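Local coordinates for protein alpha-14 giardin (Giardia lamblia, PDB 3CHL) that may serve as a calcium-regulated structural element of the annexin family, linking the phospholipid bilayer to the underlying axoneme, at residues A[35-40]-A[271-276]; A[69-74]-A[300-305]; A[81-86]-A[117-122]. All coordinates share one frame; numbering follows the deposited sequence.

How the contacts relate
The three contacts tie together parts of a helical annexin, and their chemistry differs with burial and with whether helices or loops meet. Contact 1 is the buried one and also the most polar: a backbone carbonyl, an arginine and a water bridge two chain segments where helices give way to loops. Contacts 2 and 3 are partly buried and pack helix on helix through side chains, contact 2 with aromatic faces and contact 3 with aliphatic groups around an alanine. Helix 262-272 relates all three. It leads into the 271-276 segment of contact 1, flanks contact 2, and meets contact 3, where Arg82 NH1 probably bonds to Met271 O at 2.9 Å. Contacts 2 and 3 do not touch.

Contact 1 (A[35-40]-A[271-276]); sequences IARSYP and MHFREC
Arg274 reaches across to Ala36 and bonds to its backbone: NH2 donates to Ala36 O at 3.0 Å, with an N-H...O angle of 153°. The oxygen is tilted a little out of the guanidinium plane, and the nitrogen likewise sits somewhat off the plane of the carbonyl. A long side chain is needed, since the two backbones keep well apart here, and Arg274 supplies it by running extended from CG to NE. A water completes the grip, accepting from Arg274 NE at 2.8 Å while donating to Tyr39 O at 2.6 Å; its bond to Ala36 O is weak. NH2 has a further partner in Leu78 O, so this one nitrogen is shared between two backbone carbonyls, which probably suits a cationic group.

In the annexin fold, built from repeats of short helices, the chain leaving helix 262-272 here meets the C-terminal part of helix 31-38. The contact thus joins an early helix to the fourth-repeat sequence range, 231 residues away.

Phe273 fills the adjoining space. With CG held between the backbone N and the carbonyl carbon (chi1 80°), its ring turns to the first segment and brings CZ to 4.0 Å from Ala36 O, at the ring edge. CZ also lies over the guanidinium of Arg274, 3.3 Å above its plane, and probably limits its rotation. The small methyl of Ala36 admits both neighbours, with CB 4.5 Å from Phe273 CZ. Beside it Arg37 CG approaches Phe273 CE1 obliquely at 4.1 Å, and the charged end of Arg37 turns to Glu34 and to Glu312 O.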
loop_
_atom_site.group_PDB
_atom_site.type_symbol
_atom_site.label_atom_id
_atom_site.label_comp_id
_atom_site.label_asym_id
_atom_site.label_seq_id
_atom_site.Cartn_x
_atom_site.Cartn_y
_atom_site.Cartn_z
ATOM N N ILE A 35 -19.919 2.665 -4.739
ATOM C CA ILE A 35 -20.110 1.191 -4.635
ATOM C C ILE A 35 -18.899 0.575 -3.940
ATOM O O ILE A 35 -19.046 -0.233 -3.008
ATOM C CB ILE A 35 -20.384 0.579 -6.024
ATOM C CG1 ILE A 35 -21.858 0.813 -6.432
ATOM C CG2 ILE A 35 -20.123 -0.928 -6.026
ATOM C CD1 ILE A 35 -22.049 0.660 -7.934
ATOM N N ALA A 36 -17.691 0.995 -4.339
ATOM C CA ALA A 36 -16.485 0.413 -3.716
ATOM C C ALA A 36 -16.475 0.668 -2.205
ATOM O O ALA A 36 -15.936 -0.161 -1.447
ATOM C CB ALA A 36 -15.232 1.047 -4.302
ATOM N N ARG A 37 -16.970 1.836 -1.804
ATOM C CA ARG A 37 -16.893 2.278 -0.382
ATOM C C ARG A 37 -18.052 1.745 0.452
ATOM O O ARG A 37 -18.006 1.840 1.681
ATOM C CB ARG A 37 -16.936 3.829 -0.294
ATOM C CG ARG A 37 -15.703 4.560 -0.862
ATOM C CD ARG A 37 -15.425 5.869 -0.056
ATOM N NE ARG A 37 -16.638 6.603 -0.006
ATOM C CZ ARG A 37 -17.099 7.495 0.878
ATOM N NH1 ARG A 37 -16.460 7.927 1.965
ATOM N NH2 ARG A 37 -18.303 7.976 0.605
ATOM N N SER A 38 -19.084 1.190 -0.200
ATOM C CA SER A 38 -20.355 0.849 0.494
ATOM C C SER A 38 -20.583 -0.622 0.818
ATOM O O SER A 38 -21.510 -0.942 1.592
ATOM C CB SER A 38 -21.531 1.332 -0.345
ATOM O OG SER A 38 -21.497 2.733 -0.410
ATOM N N TYR A 39 -19.785 -1.517 0.223
ATOM C CA TYR A 39 -19.955 -2.948 0.388
ATOM C C TYR A 39 -18.651 -3.576 0.812
ATOM O O TYR A 39 -17.585 -3.002 0.530
ATOM C CB TYR A 39 -20.424 -3.579 -0.932
ATOM C CG TYR A 39 -21.800 -3.159 -1.341
ATOM C CD1 TYR A 39 -22.942 -3.817 -0.829
ATOM C CD2 TYR A 39 -21.978 -2.124 -2.221
ATOM C CE1 TYR A 39 -24.226 -3.444 -1.214
ATOM C CE2 TYR A 39 -23.244 -1.725 -2.606
ATOM C CZ TYR A 39 -24.373 -2.402 -2.104
ATOM O OH TYR A 39 -25.623 -1.979 -2.507
ATOM N N PRO A 40 -18.714 -4.723 1.526
ATOM C CA PRO A 40 -17.501 -5.445 1.864
ATOM C C PRO A 40 -16.851 -5.965 0.585
ATOM O O PRO A 40 -17.567 -6.318 -0.357
ATOM C CB PRO A 40 -17.980 -6.631 2.738
ATOM C CG PRO A 40 -19.446 -6.461 2.940
ATOM C CD PRO A 40 -19.938 -5.347 2.066
ATOM N N MET A 271 -5.050 -0.282 -2.061
ATOM C CA MET A 271 -4.565 -1.211 -1.027
ATOM C C MET A 271 -4.984 -0.770 0.369
ATOM O O MET A 271 -5.110 -1.605 1.289
ATOM C CB MET A 271 -3.033 -1.301 -1.036
ATOM C CG MET A 271 -2.517 -2.058 -2.298
ATOM S SD MET A 271 -0.781 -2.505 -2.153
ATOM C CE MET A 271 0.028 -0.903 -2.316
ATOM N N HIS A 272 -5.115 0.534 0.547
ATOM C CA HIS A 272 -5.191 1.055 1.920
ATOM C C HIS A 272 -6.419 1.831 2.290
ATOM O O HIS A 272 -6.599 2.113 3.471
ATOM C CB HIS A 272 -3.923 1.855 2.290
ATOM C CG HIS A 272 -2.653 1.069 2.122
ATOM N ND1 HIS A 272 -2.335 -0.025 2.896
ATOM C CD2 HIS A 272 -1.621 1.230 1.264
ATOM C CE1 HIS A 272 -1.171 -0.512 2.512
ATOM N NE2 HIS A 272 -0.709 0.246 1.537
ATOM N N PHE A 273 -7.283 2.159 1.341
ATOM C CA PHE A 273 -8.323 3.134 1.716
ATOM C C PHE A 273 -9.323 2.564 2.753
ATOM O O PHE A 273 -9.979 3.346 3.478
ATOM C CB PHE A 273 -9.061 3.694 0.505
ATOM C CG PHE A 273 -10.139 2.773 -0.024
ATOM C CD1 PHE A 273 -11.476 2.986 0.305
ATOM C CD2 PHE A 273 -9.807 1.731 -0.903
ATOM C CE1 PHE A 273 -12.485 2.153 -0.217
ATOM C CE2 PHE A 273 -10.815 0.903 -1.426
ATOM C CZ PHE A 273 -12.142 1.136 -1.067
ATOM N N ARG A 274 -9.468 1.244 2.792
ATOM C CA ARG A 274 -10.496 0.640 3.703
ATOM C C ARG A 274 -10.007 0.520 5.157
ATOM O O ARG A 274 -10.823 0.522 6.112
ATOM C CB ARG A 274 -10.912 -0.744 3.179
ATOM C CG ARG A 274 -11.766 -0.624 1.919
ATOM C CD ARG A 274 -12.488 -1.923 1.586
ATOM N NE ARG A 274 -13.291 -1.800 0.364
ATOM C CZ ARG A 274 -12.861 -2.169 -0.855
ATOM N NH1 ARG A 274 -11.601 -2.634 -1.073
ATOM N NH2 ARG A 274 -13.678 -2.041 -1.888
ATOM N N GLU A 275 -8.693 0.428 5.309
ATOM C CA GLU A 275 -8.055 0.234 6.593
ATOM C C GLU A 275 -7.652 1.566 7.196
ATOM O O GLU A 275 -7.672 1.749 8.408
ATOM C CB GLU A 275 -6.758 -0.539 6.390
ATOM C CG GLU A 275 -6.915 -2.007 5.957
ATOM C CD GLU A 275 -7.508 -2.200 4.561
ATOM O OE1 GLU A 275 -7.153 -1.412 3.616
ATOM O OE2 GLU A 275 -8.341 -3.159 4.442
ATOM N N CYS A 276 -7.207 2.489 6.351
ATOM C CA CYS A 276 -6.518 3.666 6.871
ATOM C C CYS A 276 -7.470 4.880 6.927
ATOM O O CYS A 276 -7.538 5.675 5.968
ATOM C CB CYS A 276 -5.202 3.942 6.086
ATOM S SG CYS A 276 -3.879 2.573 6.145
HETATM O O HOH W 1 -15.712 -1.565 1.696
#

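Contact 2 (A[69-74]-A[300-305])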
loop_
_atom_site.group_PDB
_atom_site.type_symbol
_atom_site.label_atom_id
_atom_site.label_comp_id
_atom_site.label_asym_id
_atom_site.label_seq_id
_atom_site.Cartn_x
_atom_site.Cartn_y
_atom_site.Cartn_z
ATOM N N LYS A 69 -7.898 5.366 -19.010
ATOM C CA LYS A 69 -7.098 4.229 -18.506
ATOM C C LYS A 69 -6.852 4.331 -16.986
ATOM O O LYS A 69 -6.950 3.322 -16.286
ATOM C CB LYS A 69 -5.736 4.123 -19.207
ATOM C CG LYS A 69 -5.046 2.750 -18.994
ATOM C CD LYS A 69 -3.574 2.707 -19.467
ATOM C CE LYS A 69 -3.062 1.231 -19.509
ATOM N NZ LYS A 69 -1.579 1.129 -19.846
ATOM N N ASP A 70 -6.510 5.528 -16.508
ATOM C CA ASP A 70 -6.176 5.743 -15.085
ATOM C C ASP A 70 -7.359 5.438 -14.186
ATOM O O ASP A 70 -7.211 4.806 -13.144
ATOM C CB ASP A 70 -5.771 7.185 -14.825
ATOM C CG ASP A 70 -4.328 7.477 -15.224
ATOM O OD1 ASP A 70 -3.624 6.541 -15.668
ATOM O OD2 ASP A 70 -3.918 8.651 -15.058
ATOM N N PHE A 71 -8.529 5.920 -14.586
ATOM C CA PHE A 71 -9.747 5.720 -13.815
ATOM C C PHE A 71 -10.253 4.274 -13.932
ATOM O O PHE A 71 -10.613 3.660 -12.928
ATOM C CB PHE A 71 -10.795 6.826 -14.112
ATOM C CG PHE A 71 -12.066 6.744 -13.264
ATOM C CD1 PHE A 71 -12.022 6.811 -11.862
ATOM C CD2 PHE A 71 -13.314 6.611 -13.874
ATOM C CE1 PHE A 71 -13.202 6.745 -11.086
ATOM C CE2 PHE A 71 -14.486 6.533 -13.115
ATOM C CZ PHE A 71 -14.418 6.598 -11.690
ATOM N N GLU A 72 -10.224 3.676 -15.118
ATOM C CA GLU A 72 -10.637 2.289 -15.174
ATOM C C GLU A 72 -9.665 1.379 -14.383
ATOM O O GLU A 72 -10.100 0.457 -13.713
ATOM C CB GLU A 72 -10.872 1.800 -16.610
ATOM C CG GLU A 72 -9.685 1.283 -17.288
ATOM C CD GLU A 72 -9.651 -0.223 -17.238
ATOM O OE1 GLU A 72 -10.741 -0.852 -17.349
ATOM O OE2 GLU A 72 -8.534 -0.776 -17.091
ATOM N N SER A 73 -8.369 1.682 -14.453
ATOM C CA SER A 73 -7.351 0.926 -13.739
ATOM C C SER A 73 -7.593 0.959 -12.193
ATOM O O SER A 73 -7.483 -0.062 -11.501
ATOM C CB SER A 73 -5.982 1.495 -14.046
ATOM O OG SER A 73 -5.038 0.751 -13.278
ATOM N N LEU A 74 -7.924 2.132 -11.687
ATOM C CA LEU A 74 -8.299 2.308 -10.273
ATOM C C LEU A 74 -9.508 1.443 -9.938
ATOM O O LEU A 74 -9.493 0.675 -8.977
ATOM C CB LEU A 74 -8.635 3.778 -10.029
ATOM C CG LEU A 74 -9.131 4.168 -8.604
ATOM C CD1 LEU A 74 -8.095 3.806 -7.492
ATOM C CD2 LEU A 74 -9.550 5.640 -8.550
ATOM N N LYS A 300 -7.228 16.111 -11.994
ATOM C CA LYS A 300 -8.356 16.863 -12.542
ATOM C C LYS A 300 -9.524 15.946 -12.772
ATOM O O LYS A 300 -9.338 14.731 -12.863
ATOM C CB LYS A 300 -7.961 17.569 -13.858
ATOM C CG LYS A 300 -7.410 18.992 -13.615
ATOM C CD LYS A 300 -6.003 18.976 -13.094
ATOM C CE LYS A 300 -5.733 20.142 -12.149
ATOM N NZ LYS A 300 -5.306 21.294 -12.971
ATOM N N GLY A 301 -10.721 16.526 -12.832
ATOM C CA GLY A 301 -11.925 15.784 -13.248
ATOM C C GLY A 301 -12.296 14.635 -12.329
ATOM O O GLY A 301 -11.948 14.659 -11.148
ATOM N N VAL A 302 -12.989 13.639 -12.888
ATOM C CA VAL A 302 -13.526 12.477 -12.140
ATOM C C VAL A 302 -12.423 11.663 -11.433
ATOM O O VAL A 302 -12.627 11.154 -10.307
ATOM C CB VAL A 302 -14.292 11.497 -13.094
ATOM C CG1 VAL A 302 -14.753 10.249 -12.342
ATOM C CG2 VAL A 302 -15.493 12.161 -13.706
ATOM N N TYR A 303 -11.259 11.524 -12.080
ATOM C CA TYR A 303 -10.162 10.738 -11.488
ATOM C C TYR A 303 -9.658 11.356 -10.171
ATOM O O TYR A 303 -9.587 10.695 -9.130
ATOM C CB TYR A 303 -9.011 10.545 -12.490
ATOM C CG TYR A 303 -7.834 9.791 -11.890
ATOM C CD1 TYR A 303 -7.917 8.416 -11.628
ATOM C CD2 TYR A 303 -6.651 10.451 -11.557
ATOM C CE1 TYR A 303 -6.840 7.721 -11.077
ATOM C CE2 TYR A 303 -5.586 9.757 -10.996
ATOM C CZ TYR A 303 -5.682 8.401 -10.754
ATOM O OH TYR A 303 -4.602 7.745 -10.198
ATOM N N GLY A 304 -9.369 12.647 -10.202
ATOM C CA GLY A 304 -9.156 13.425 -8.985
ATOM C C GLY A 304 -10.249 13.258 -7.929
ATOM O O GLY A 304 -9.937 13.040 -6.752
ATOM N N ASP A 305 -11.518 13.396 -8.310
ATOM C CA ASP A 305 -12.591 13.320 -7.302
ATOM C C ASP A 305 -12.691 11.898 -6.704
ATOM O O ASP A 305 -13.027 11.743 -5.526
ATOM C CB ASP A 305 -13.948 13.703 -7.879
ATOM C CG ASP A 305 -14.041 15.189 -8.305
ATOM O OD1 ASP A 305 -13.151 16.027 -7.979
ATOM O OD2 ASP A 305 -15.063 15.506 -8.947
#
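Tyr303 lays its ring against helix 69-78 at Asp70 and Phe71. One face receives the methylene of Asp70 in a CH-pi contact, CB standing 4.1 Å from the ring centroid of Tyr303 and slightly offset toward the rim. The ring also lies close to the backbone, with CE1 of Tyr303 3.6 Å from Asp70 O and CD1 3.9 Å from Phe71 N. Beyond them Leu74 CD2 comes obliquely to Tyr303 CE1 at 4.2 Å, one helical turn on from Asp70.

A second CH-pi contact runs the other way across the interface. Val302 CG1 sits over a face of the Phe71 ring, 3.9 Å from its centroid and only 18° off the ring normal. Phe71 meets it because its CG is anti to the backbone N (chi1 -176°), which swings the ring outward to where Val302 CG1 can stand over it. A branched valine suits this place, giving one methyl to the aromatic face while its neighbour Tyr303 occupies the space alongside Phe71 CB.

The polar ends are fixed by a second shell. Asn266 takes the Tyr303 hydroxyl on OD1 and gives ND2 to Asp70 O, so one amide ties the tyrosine to the carbonyl its ring lies beside. The carboxylate of Asp70 turns to Ser262 OG, which leaves its methylene for the ring.

Helices 69-78 and 301-310 cross here at 34°, their local axes 9.6 Å apart. Further along, Leu74 packs on Ala306, Ile307 and Leu310, and helix 262-272, which carries Ser262 and Asn266, flanks both helices of this annexin bundle.

Contact 3 (A[81-86]-A[117-122]); sequences PRAQLL and REIRQL
Ala83 meets Ile119 and Leu122 where the two helices come closest, with its CA and that of Ile119 just 5.4 Å apart. The methyl of Ala83 lies 3.9 Å from Ile119 CG1 and 4.0 Å from Leu122 CD1, wedged between residues one turn apart. A side chain this small lets the neighbours reach the backbone itself: Leu122 CD1 comes to 3.7 Å from Gln84 N. One turn further along helix 82-92, Leu86 extends the apolar seam, its CD1 3.8 Å from Ile119 CD1. Leucine and isoleucine fit this buried side, since their branches fill space without polar groups to satisfy.

The outer side is looser. Glu118, extended beyond CG with CG anti to the backbone N (chi1 -176°), brushes Ala83 CB with OE2 at 4.0 Å, a mere touch from an exposed carboxylate. Gln84 starts out pointing away from the partner helix, then bends at chi2 and returns OE1 to 3.8 Å from Leu122 CD1, crossing that leucine at about a right angle; its NE2 bonds to Glu88.

The helices, both part of the annexin bundle, cross at -49° with their local axes 9.4 Å apart. Ile111, in the loop before helix 113-127, packs on both Leu86 and Ile119, while Leu85 and Leu86 rest against helix 262-272 through Ala270 and Met271.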
loop_
_atom_site.group_PDB
_atom_site.type_symbol
_atom_site.label_atom_id
_atom_site.label_comp_id
_atom_site.label_asym_id
_atom_site.label_seq_id
_atom_site.Cartn_x
_atom_site.Cartn_y
_atom_site.Cartn_z
ATOM N N PRO A 81 -10.984 -8.311 -2.307
ATOM C CA PRO A 81 -10.321 -8.192 -1.016
ATOM C C PRO A 81 -8.845 -7.864 -1.218
ATOM O O PRO A 81 -8.281 -8.054 -2.307
ATOM C CB PRO A 81 -10.498 -9.595 -0.380
ATOM C CG PRO A 81 -10.664 -10.493 -1.530
ATOM C CD PRO A 81 -11.423 -9.692 -2.575
ATOM N N ARG A 82 -8.244 -7.388 -0.153
ATOM C CA ARG A 82 -6.862 -6.936 -0.185
ATOM C C ARG A 82 -5.943 -8.063 -0.625
ATOM O O ARG A 82 -5.057 -7.825 -1.419
ATOM C CB ARG A 82 -6.455 -6.458 1.233
ATOM C CG ARG A 82 -5.761 -5.129 1.300
ATOM C CD ARG A 82 -5.563 -4.682 2.747
ATOM N NE ARG A 82 -4.270 -5.130 3.252
ATOM C CZ ARG A 82 -3.105 -4.613 2.876
ATOM N NH1 ARG A 82 -3.076 -3.617 1.986
ATOM N NH2 ARG A 82 -1.962 -5.128 3.345
ATOM N N ALA A 83 -6.122 -9.279 -0.104
ATOM C CA ALA A 83 -5.200 -10.382 -0.451
ATOM C C ALA A 83 -5.107 -10.617 -1.944
ATOM O O ALA A 83 -4.002 -10.809 -2.464
ATOM C CB ALA A 83 -5.558 -11.706 0.298
ATOM N N GLN A 84 -6.274 -10.622 -2.618
ATOM C CA GLN A 84 -6.364 -10.818 -4.060
ATOM C C GLN A 84 -5.676 -9.673 -4.791
ATOM O O GLN A 84 -4.856 -9.904 -5.708
ATOM C CB GLN A 84 -7.827 -10.923 -4.504
ATOM C CG GLN A 84 -8.005 -11.055 -6.044
ATOM C CD GLN A 84 -7.608 -12.453 -6.581
ATOM O OE1 GLN A 84 -7.630 -13.430 -5.821
ATOM N NE2 GLN A 84 -7.262 -12.555 -7.894
ATOM N N LEU A 85 -5.999 -8.442 -4.399
ATOM C CA LEU A 85 -5.342 -7.278 -4.979
ATOM C C LEU A 85 -3.804 -7.410 -4.837
ATOM O O LEU A 85 -3.076 -7.206 -5.813
ATOM C CB LEU A 85 -5.835 -5.967 -4.334
ATOM C CG LEU A 85 -5.112 -4.697 -4.800
ATOM C CD1 LEU A 85 -5.192 -4.496 -6.357
ATOM C CD2 LEU A 85 -5.578 -3.456 -4.029
ATOM N N LEU A 86 -3.307 -7.749 -3.640
ATOM C CA LEU A 86 -1.835 -7.750 -3.431
ATOM C C LEU A 86 -1.164 -8.797 -4.314
ATOM O O LEU A 86 -0.116 -8.535 -4.930
ATOM C CB LEU A 86 -1.465 -7.971 -1.951
ATOM C CG LEU A 86 -1.956 -6.999 -0.866
ATOM C CD1 LEU A 86 -0.972 -6.963 0.368
ATOM C CD2 LEU A 86 -2.207 -5.613 -1.348
ATOM N N ARG A 117 0.109 -15.083 6.019
ATOM C CA ARG A 117 -0.159 -16.477 5.650
ATOM C C ARG A 117 -1.210 -16.619 4.536
ATOM O O ARG A 117 -0.985 -17.327 3.564
ATOM C CB ARG A 117 -0.522 -17.318 6.899
ATOM C CG ARG A 117 -0.893 -18.784 6.626
ATOM C CD ARG A 117 -1.629 -19.454 7.823
ATOM N NE ARG A 117 -2.549 -18.530 8.511
ATOM C CZ ARG A 117 -3.671 -18.019 7.986
ATOM N NH1 ARG A 117 -4.071 -18.342 6.750
ATOM N NH2 ARG A 117 -4.405 -17.189 8.708
ATOM N N GLU A 118 -2.353 -15.945 4.667
ATOM C CA GLU A 118 -3.368 -15.976 3.617
ATOM C C GLU A 118 -2.807 -15.491 2.269
ATOM O O GLU A 118 -3.145 -16.028 1.207
ATOM C CB GLU A 118 -4.566 -15.135 4.038
ATOM C CG GLU A 118 -5.728 -15.173 3.069
ATOM C CD GLU A 118 -6.802 -14.146 3.391
ATOM O OE1 GLU A 118 -6.704 -13.438 4.424
ATOM O OE2 GLU A 118 -7.771 -14.066 2.608
ATOM N N ILE A 119 -1.937 -14.481 2.312
ATOM C CA ILE A 119 -1.375 -13.923 1.076
ATOM C C ILE A 119 -0.410 -14.903 0.428
ATOM O O ILE A 119 -0.557 -15.207 -0.754
ATOM C CB ILE A 119 -0.736 -12.547 1.288
ATOM C CG1 ILE A 119 -1.833 -11.523 1.597
ATOM C CG2 ILE A 119 0.059 -12.081 0.035
ATOM C CD1 ILE A 119 -1.290 -10.259 2.213
ATOM N N ARG A 120 0.561 -15.391 1.202
ATOM C CA ARG A 120 1.482 -16.427 0.714
ATOM C C ARG A 120 0.720 -17.612 0.112
ATOM O O ARG A 120 1.012 -18.011 -1.009
ATOM C CB ARG A 120 2.469 -16.882 1.800
ATOM C CG ARG A 120 3.559 -15.867 2.162
ATOM C CD ARG A 120 4.331 -16.259 3.434
ATOM N NE ARG A 120 5.282 -15.210 3.832
ATOM C CZ ARG A 120 5.870 -15.093 5.024
ATOM N NH1 ARG A 120 5.634 -15.961 5.994
ATOM N NH2 ARG A 120 6.692 -14.073 5.252
ATOM N N GLN A 121 -0.272 -18.142 0.835
ATOM C CA GLN A 121 -1.160 -19.216 0.313
ATOM C C GLN A 121 -1.906 -18.892 -0.981
ATOM O O GLN A 121 -1.914 -19.699 -1.931
ATOM C CB GLN A 121 -2.204 -19.638 1.358
ATOM C CG GLN A 121 -1.661 -20.440 2.548
ATOM C CD GLN A 121 -2.674 -20.573 3.694
ATOM O OE1 GLN A 121 -2.363 -21.162 4.742
ATOM N NE2 GLN A 121 -3.891 -20.021 3.505
ATOM N N LEU A 122 -2.585 -17.747 -1.016
ATOM C CA LEU A 122 -3.294 -17.325 -2.215
ATOM C C LEU A 122 -2.326 -17.166 -3.400
ATOM O O LEU A 122 -2.671 -17.543 -4.525
ATOM C CB LEU A 122 -4.017 -15.991 -1.973
ATOM C CG LEU A 122 -5.396 -15.672 -2.585
ATOM C CD1 LEU A 122 -5.539 -14.219 -2.801
ATOM C CD2 LEU A 122 -5.762 -16.395 -3.856
#